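CalS10 (Micromonospora echinospora, PDB 6UK5) binds S-adenosylmethionine and probably transfers its methyl group to an amino pentose during calicheamicin biosynthesis. Local coordinates at residues 43-48 against 74-79; 193-198 against 210-215. All coordinates share one frame; numbering follows the deposited sequence.

Contact 1 (43-48 against 74-79)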
loop_
_atom_site.group_PDB
_atom_site.type_symbol
_atom_site.label_atom_id
_atom_site.label_comp_id
_atom_site.label_asym_id
_atom_site.label_seq_id
_atom_site.Cartn_x
_atom_site.Cartn_y
_atom_site.Cartn_z
ATOM N N ASP A 43 1.593 -24.551 -19.544
ATOM C CA ASP A 43 0.386 -24.984 -20.241
ATOM C C ASP A 43 0.453 -24.624 -21.720
ATOM O O ASP A 43 0.126 -25.446 -22.585
ATOM C CB ASP A 43 -0.846 -24.352 -19.594
ATOM C CG ASP A 43 -2.128 -24.699 -20.321
ATOM O OD1 ASP A 43 -2.145 -25.705 -21.060
ATOM O OD2 ASP A 43 -3.117 -23.956 -20.162
ATOM N N VAL A 44 0.879 -23.397 -22.028
ATOM C CA VAL A 44 1.017 -22.988 -23.422
ATOM C C VAL A 44 1.986 -23.913 -24.145
ATOM O O VAL A 44 1.745 -24.323 -25.287
ATOM C CB VAL A 44 1.471 -21.517 -23.504
ATOM C CG1 VAL A 44 1.851 -21.148 -24.933
ATOM C CG2 VAL A 44 0.387 -20.592 -22.977
ATOM N N ALA A 45 3.097 -24.259 -23.490
ATOM C CA ALA A 45 4.083 -25.133 -24.115
ATOM C C ALA A 45 3.498 -26.508 -24.414
ATOM O O ALA A 45 3.738 -27.074 -25.486
ATOM C CB ALA A 45 5.310 -25.257 -23.213
ATOM N N ASP A 46 2.724 -27.064 -23.478
ATOM C CA ASP A 46 2.104 -28.363 -23.714
ATOM C C ASP A 46 1.215 -28.342 -24.952
ATOM O O ASP A 46 1.211 -29.295 -25.740
ATOM C CB ASP A 46 1.297 -28.794 -22.490
ATOM C CG ASP A 46 2.174 -29.141 -21.304
ATOM O OD1 ASP A 46 3.405 -29.250 -21.483
ATOM O OD2 ASP A 46 1.630 -29.312 -20.194
ATOM N N ARG A 47 0.447 -27.265 -25.138
ATOM C CA ARG A 47 -0.485 -27.206 -26.261
ATOM C C ARG A 47 0.249 -27.019 -27.581
ATOM O O ARG A 47 -0.152 -27.582 -28.606
ATOM C CB ARG A 47 -1.485 -26.076 -26.048
ATOM C CG ARG A 47 -2.567 -26.388 -25.037
ATOM C CD ARG A 47 -3.411 -25.161 -24.753
ATOM N NE ARG A 47 -3.844 -25.130 -23.358
ATOM C CZ ARG A 47 -5.010 -25.585 -22.911
ATOM N NH1 ARG A 47 -5.900 -26.111 -23.746
ATOM N NH2 ARG A 47 -5.288 -25.508 -21.618
ATOM N N ILE A 48 1.316 -26.219 -27.580
ATOM C CA ILE A 48 2.144 -26.100 -28.775
ATOM C C ILE A 48 2.638 -27.476 -29.198
ATOM O O ILE A 48 2.653 -27.810 -30.389
ATOM C CB ILE A 48 3.309 -25.126 -28.529
ATOM C CG1 ILE A 48 2.772 -23.709 -28.318
ATOM C CG2 ILE A 48 4.272 -25.152 -29.705
ATOM C CD1 ILE A 48 3.756 -22.770 -27.657
ATOM N N THR A 74 13.124 -23.203 -20.909
ATOM C CA THR A 74 13.317 -24.538 -20.358
ATOM C C THR A 74 12.595 -25.612 -21.162
ATOM O O THR A 74 12.832 -26.802 -20.929
ATOM C CB THR A 74 12.824 -24.600 -18.909
ATOM O OG1 THR A 74 11.397 -24.736 -18.894
ATOM C CG2 THR A 74 13.217 -23.339 -18.145
ATOM N N ARG A 75 11.729 -25.221 -22.098
ATOM C CA ARG A 75 10.871 -26.148 -22.820
ATOM C C ARG A 75 11.136 -26.191 -24.319
ATOM O O ARG A 75 10.785 -27.188 -24.957
ATOM C CB ARG A 75 9.396 -25.782 -22.576
ATOM C CG ARG A 75 8.995 -25.827 -21.099
ATOM C CD ARG A 75 8.917 -27.246 -20.552
ATOM N NE ARG A 75 8.051 -28.096 -21.365
ATOM C CZ ARG A 75 6.733 -28.190 -21.206
ATOM N NH1 ARG A 75 6.115 -27.491 -20.260
ATOM N NH2 ARG A 75 6.026 -28.984 -21.995
ATOM N N PHE A 76 11.735 -25.150 -24.895
ATOM C CA PHE A 76 12.044 -25.093 -26.317
ATOM C C PHE A 76 13.521 -24.773 -26.517
ATOM O O PHE A 76 14.067 -23.902 -25.827
ATOM C CB PHE A 76 11.176 -24.043 -27.029
ATOM C CG PHE A 76 9.699 -24.324 -26.952
ATOM C CD1 PHE A 76 8.886 -23.635 -26.069
ATOM C CD2 PHE A 76 9.126 -25.291 -27.763
ATOM C CE1 PHE A 76 7.532 -23.902 -26.003
ATOM C CE2 PHE A 76 7.773 -25.558 -27.697
ATOM C CZ PHE A 76 6.979 -24.864 -26.818
ATOM N N PRO A 77 14.200 -25.466 -27.453
ATOM C CA PRO A 77 15.630 -25.204 -27.677
ATOM C C PRO A 77 15.952 -23.739 -27.927
ATOM O O PRO A 77 16.774 -23.155 -27.215
ATOM C CB PRO A 77 15.953 -26.056 -28.912
ATOM C CG PRO A 77 14.928 -27.128 -28.916
ATOM C CD PRO A 77 13.683 -26.508 -28.359
ATOM N N HIS A 78 15.313 -23.137 -28.925
ATOM C CA HIS A 78 15.557 -21.749 -29.295
ATOM C C HIS A 78 14.319 -20.922 -28.989
ATOM O O HIS A 78 13.198 -21.309 -29.336
ATOM C CB HIS A 78 15.944 -21.615 -30.769
ATOM C CG HIS A 78 16.348 -20.226 -31.158
ATOM N ND1 HIS A 78 16.249 -19.756 -32.450
ATOM C CD2 HIS A 78 16.795 -19.187 -30.413
ATOM C CE1 HIS A 78 16.657 -18.500 -32.492
ATOM N NE2 HIS A 78 16.987 -18.129 -31.268
ATOM N N VAL A 79 14.536 -19.785 -28.345
ATOM C CA VAL A 79 13.469 -18.897 -27.907
ATOM C C VAL A 79 13.916 -17.465 -28.154
ATOM O O VAL A 79 15.099 -17.140 -27.999
ATOM C CB VAL A 79 13.156 -19.158 -26.418
ATOM C CG1 VAL A 79 12.453 -17.992 -25.797
ATOM C CG2 VAL A 79 12.328 -20.433 -26.262
#
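F76 brings the outer end of its ring against helix 37-51, where A45 and I48 receive it. CE1 of F76 lies 3.8 Å from CB of A45, while CZ of F76 meets both branches of I48, CD1 at 3.9 Å and CG2 at 4.0 Å, the two side chains crossing obliquely. The ring tip is thus met by two carbons of one residue. L58 of strand 57-61 also touches both F76 and I48, closing the buried apolar patch from the sheet. R75 comes to the same alanine: its chain is bent at chi2 (-71°, placing CD beside CA rather than anti to it) and again at chi3, and A45 CB lies 3.7 Å above one face of the R75 guanidinium, offset toward its rim. At the guanidinium edge, NH2 of R75 gives a nearly straight hydrogen bond of 2.7 Å to OD1 of D46, within a salt bridge; the carboxylate and guanidinium planes are turned 54° apart. This charged pair lies at the exposed margin of the apolar contact. R49, farther along helix 37-51, donates through NH2 to the R75 carbonyl oxygen. Helix 37-51 is in this way packed on the connection that leads from helix 67-73 into parallel strand 78-83, as part of a Rossmann-like methyltransferase domain.

Contact 2 (193-198 against 210-215)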
loop_
_atom_site.group_PDB
_atom_site.type_symbol
_atom_site.label_atom_id
_atom_site.label_comp_id
_atom_site.label_asym_id
_atom_site.label_seq_id
_atom_site.Cartn_x
_atom_site.Cartn_y
_atom_site.Cartn_z
ATOM N N ARG A 193 -10.173 2.285 -19.531
ATOM C CA ARG A 193 -9.197 3.309 -19.174
ATOM C C ARG A 193 -8.553 2.899 -17.856
ATOM O O ARG A 193 -9.170 3.007 -16.793
ATOM C CB ARG A 193 -9.832 4.692 -19.063
ATOM C CG ARG A 193 -8.803 5.774 -18.752
ATOM C CD ARG A 193 -9.388 7.176 -18.730
ATOM N NE ARG A 193 -8.473 8.091 -18.050
ATOM C CZ ARG A 193 -8.366 8.169 -16.725
ATOM N NH1 ARG A 193 -9.120 7.396 -15.952
ATOM N NH2 ARG A 193 -7.510 9.013 -16.167
ATOM N N MET A 194 -7.296 2.469 -17.934
ATOM C CA MET A 194 -6.542 1.976 -16.789
ATOM C C MET A 194 -5.696 3.099 -16.202
ATOM O O MET A 194 -4.787 3.610 -16.861
ATOM C CB MET A 194 -5.661 0.811 -17.235
ATOM C CG MET A 194 -6.428 -0.447 -17.590
ATOM S SD MET A 194 -5.349 -1.835 -17.988
ATOM C CE MET A 194 -4.574 -1.226 -19.492
ATOM N N GLU A 195 -6.012 3.493 -14.971
ATOM C CA GLU A 195 -5.230 4.463 -14.215
ATOM C C GLU A 195 -4.584 3.751 -13.033
ATOM O O GLU A 195 -5.291 3.220 -12.169
ATOM C CB GLU A 195 -6.099 5.621 -13.723
ATOM C CG GLU A 195 -5.292 6.788 -13.161
ATOM C CD GLU A 195 -6.144 7.783 -12.402
ATOM O OE1 GLU A 195 -7.379 7.772 -12.588
ATOM O OE2 GLU A 195 -5.578 8.579 -11.623
ATOM N N GLU A 196 -3.254 3.735 -12.995
ATOM C CA GLU A 196 -2.510 3.134 -11.897
ATOM C C GLU A 196 -1.686 4.205 -11.195
ATOM O O GLU A 196 -1.111 5.082 -11.846
ATOM C CB GLU A 196 -1.577 2.021 -12.372
ATOM C CG GLU A 196 -2.232 0.663 -12.475
ATOM C CD GLU A 196 -1.323 -0.367 -13.113
ATOM O OE1 GLU A 196 -0.420 0.029 -13.879
ATOM O OE2 GLU A 196 -1.506 -1.572 -12.846
ATOM N N ARG A 197 -1.625 4.128 -9.869
ATOM C CA ARG A 197 -0.821 5.053 -9.078
ATOM C C ARG A 197 -0.085 4.267 -8.007
ATOM O O ARG A 197 -0.708 3.605 -7.173
ATOM C CB ARG A 197 -1.689 6.153 -8.473
ATOM C CG ARG A 197 -2.118 7.151 -9.528
ATOM C CD ARG A 197 -3.037 8.213 -8.985
ATOM N NE ARG A 197 -2.296 9.447 -8.745
ATOM C CZ ARG A 197 -2.851 10.642 -8.587
ATOM N NH1 ARG A 197 -4.168 10.780 -8.659
ATOM N NH2 ARG A 197 -2.082 11.702 -8.369
ATOM N N TRP A 198 1.243 4.355 -8.040
ATOM C CA TRP A 198 2.123 3.547 -7.214
ATOM C C TRP A 198 2.801 4.390 -6.143
ATOM O O TRP A 198 3.035 5.588 -6.322
ATOM C CB TRP A 198 3.201 2.889 -8.080
ATOM C CG TRP A 198 2.669 1.986 -9.146
ATOM C CD1 TRP A 198 2.089 2.364 -10.322
ATOM C CD2 TRP A 198 2.685 0.554 -9.150
ATOM N NE1 TRP A 198 1.737 1.258 -11.055
ATOM C CE2 TRP A 198 2.092 0.134 -10.358
ATOM C CE3 TRP A 198 3.140 -0.413 -8.250
ATOM C CZ2 TRP A 198 1.941 -1.212 -10.687
ATOM C CZ3 TRP A 198 2.988 -1.748 -8.578
ATOM C CH2 TRP A 198 2.394 -2.135 -9.787
ATOM N N SER A 210 2.633 7.765 -11.593
ATOM C CA SER A 210 1.261 7.573 -12.052
ATOM C C SER A 210 1.231 7.308 -13.551
ATOM O O SER A 210 2.026 7.873 -14.310
ATOM C CB SER A 210 0.394 8.800 -11.728
ATOM O OG SER A 210 0.646 9.255 -10.411
ATOM N N GLN A 211 0.304 6.442 -13.966
ATOM C CA GLN A 211 0.184 6.016 -15.353
ATOM C C GLN A 211 -1.278 5.967 -15.773
ATOM O O GLN A 211 -2.173 5.814 -14.938
ATOM C CB GLN A 211 0.775 4.618 -15.572
ATOM C CG GLN A 211 2.082 4.348 -14.870
ATOM C CD GLN A 211 2.418 2.871 -14.855
ATOM O OE1 GLN A 211 3.453 2.458 -15.367
ATOM N NE2 GLN A 211 1.538 2.067 -14.271
ATOM N N VAL A 212 -1.514 6.111 -17.080
ATOM C CA VAL A 212 -2.809 5.808 -17.680
ATOM C C VAL A 212 -2.580 4.935 -18.911
ATOM O O VAL A 212 -1.626 5.155 -19.669
ATOM C CB VAL A 212 -3.604 7.072 -18.063
ATOM C CG1 VAL A 212 -4.792 6.689 -18.948
ATOM C CG2 VAL A 212 -4.068 7.806 -16.823
ATOM N N GLY A 213 -3.438 3.941 -19.087
ATOM C CA GLY A 213 -3.371 3.061 -20.244
ATOM C C GLY A 213 -4.751 2.768 -20.788
ATOM O O GLY A 213 -5.757 2.852 -20.077
ATOM N N LEU A 214 -4.796 2.441 -22.076
ATOM C CA LEU A 214 -6.032 2.088 -22.757
ATOM C C LEU A 214 -5.932 0.634 -23.194
ATOM O O LEU A 214 -4.982 0.259 -23.889
ATOM C CB LEU A 214 -6.313 2.951 -23.994
ATOM C CG LEU A 214 -6.610 4.443 -23.860
ATOM C CD1 LEU A 214 -7.196 4.959 -25.179
ATOM C CD2 LEU A 214 -7.536 4.741 -22.697
ATOM N N LEU A 215 -6.917 -0.170 -22.805
ATOM C CA LEU A 215 -7.043 -1.543 -23.275
ATOM C C LEU A 215 -8.311 -1.621 -24.113
ATOM O O LEU A 215 -9.403 -1.311 -23.625
ATOM C CB LEU A 215 -7.104 -2.507 -22.093
ATOM C CG LEU A 215 -6.666 -3.957 -22.286
ATOM C CD1 LEU A 215 -5.180 -4.059 -22.582
ATOM C CD2 LEU A 215 -7.015 -4.760 -21.041
#
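M194 and G213 exchange two backbone hydrogen bonds, M194 N to G213 O at 2.7 Å and G213 N to M194 O at 2.6 Å. E196 and Q211 repeat the exchange two residues on. On the face shared by M194, E196 and Q211, the M194 chain bends at chi3 (-66°), which sets its CE 3.8 Å from CB of L215. Beside them, NE2 of Q211 lies 2.9 Å from OE1 of E196, with amide and carboxylate planes only 11° apart. NE2 of Q211 also lies 3.3 Å from NE1 of W198 at the indole edge, a pair of donors and so not a hydrogen bond; the indole plane is almost perpendicular to the amide. The two strands form an antiparallel beta hairpin within a mixed five-stranded sheet, and R193, E195, R197, S210, V212 and L214 occupy its other face. There V212 CG2 touches R193 NH2 at 3.7 Å, and S210 OG takes a weak hydrogen bond from R197 NE. E195 sits between the two arginines in long salt bridges. Further out, R181 of strand 177-188 pairs with E196 OE2, and F209 stacks on W198. F127 touches both M194 and L215; the side chain of L215 is about 7 Å from bound S-adenosylmethionine. I206 of the second subunit packs on E195 and R197.

How the contacts relate
From the N terminus, the chain first runs through strand 14-16 and helix 20-32, both of which later meet the hairpin of contact 2. Contact 1 then closes a loop of 25 residues, holding strand 57-61 and helix 67-73, and ties helix 37-51 to the approach to strand 78-83 of the seven-stranded sheet. The rest of that sheet's parallel strands follow before contact 2 closes a shorter loop of 11 residues, the far ends of strands 191-202 and 206-216 with the turn that joins them, in the other sheet. The two contacts are in series, neither nested nor crossed. The centres of contacts 1 and 2 are about 32 Å apart. Their nearest atoms are about 17 Å apart, on opposite sides of the chain's centre.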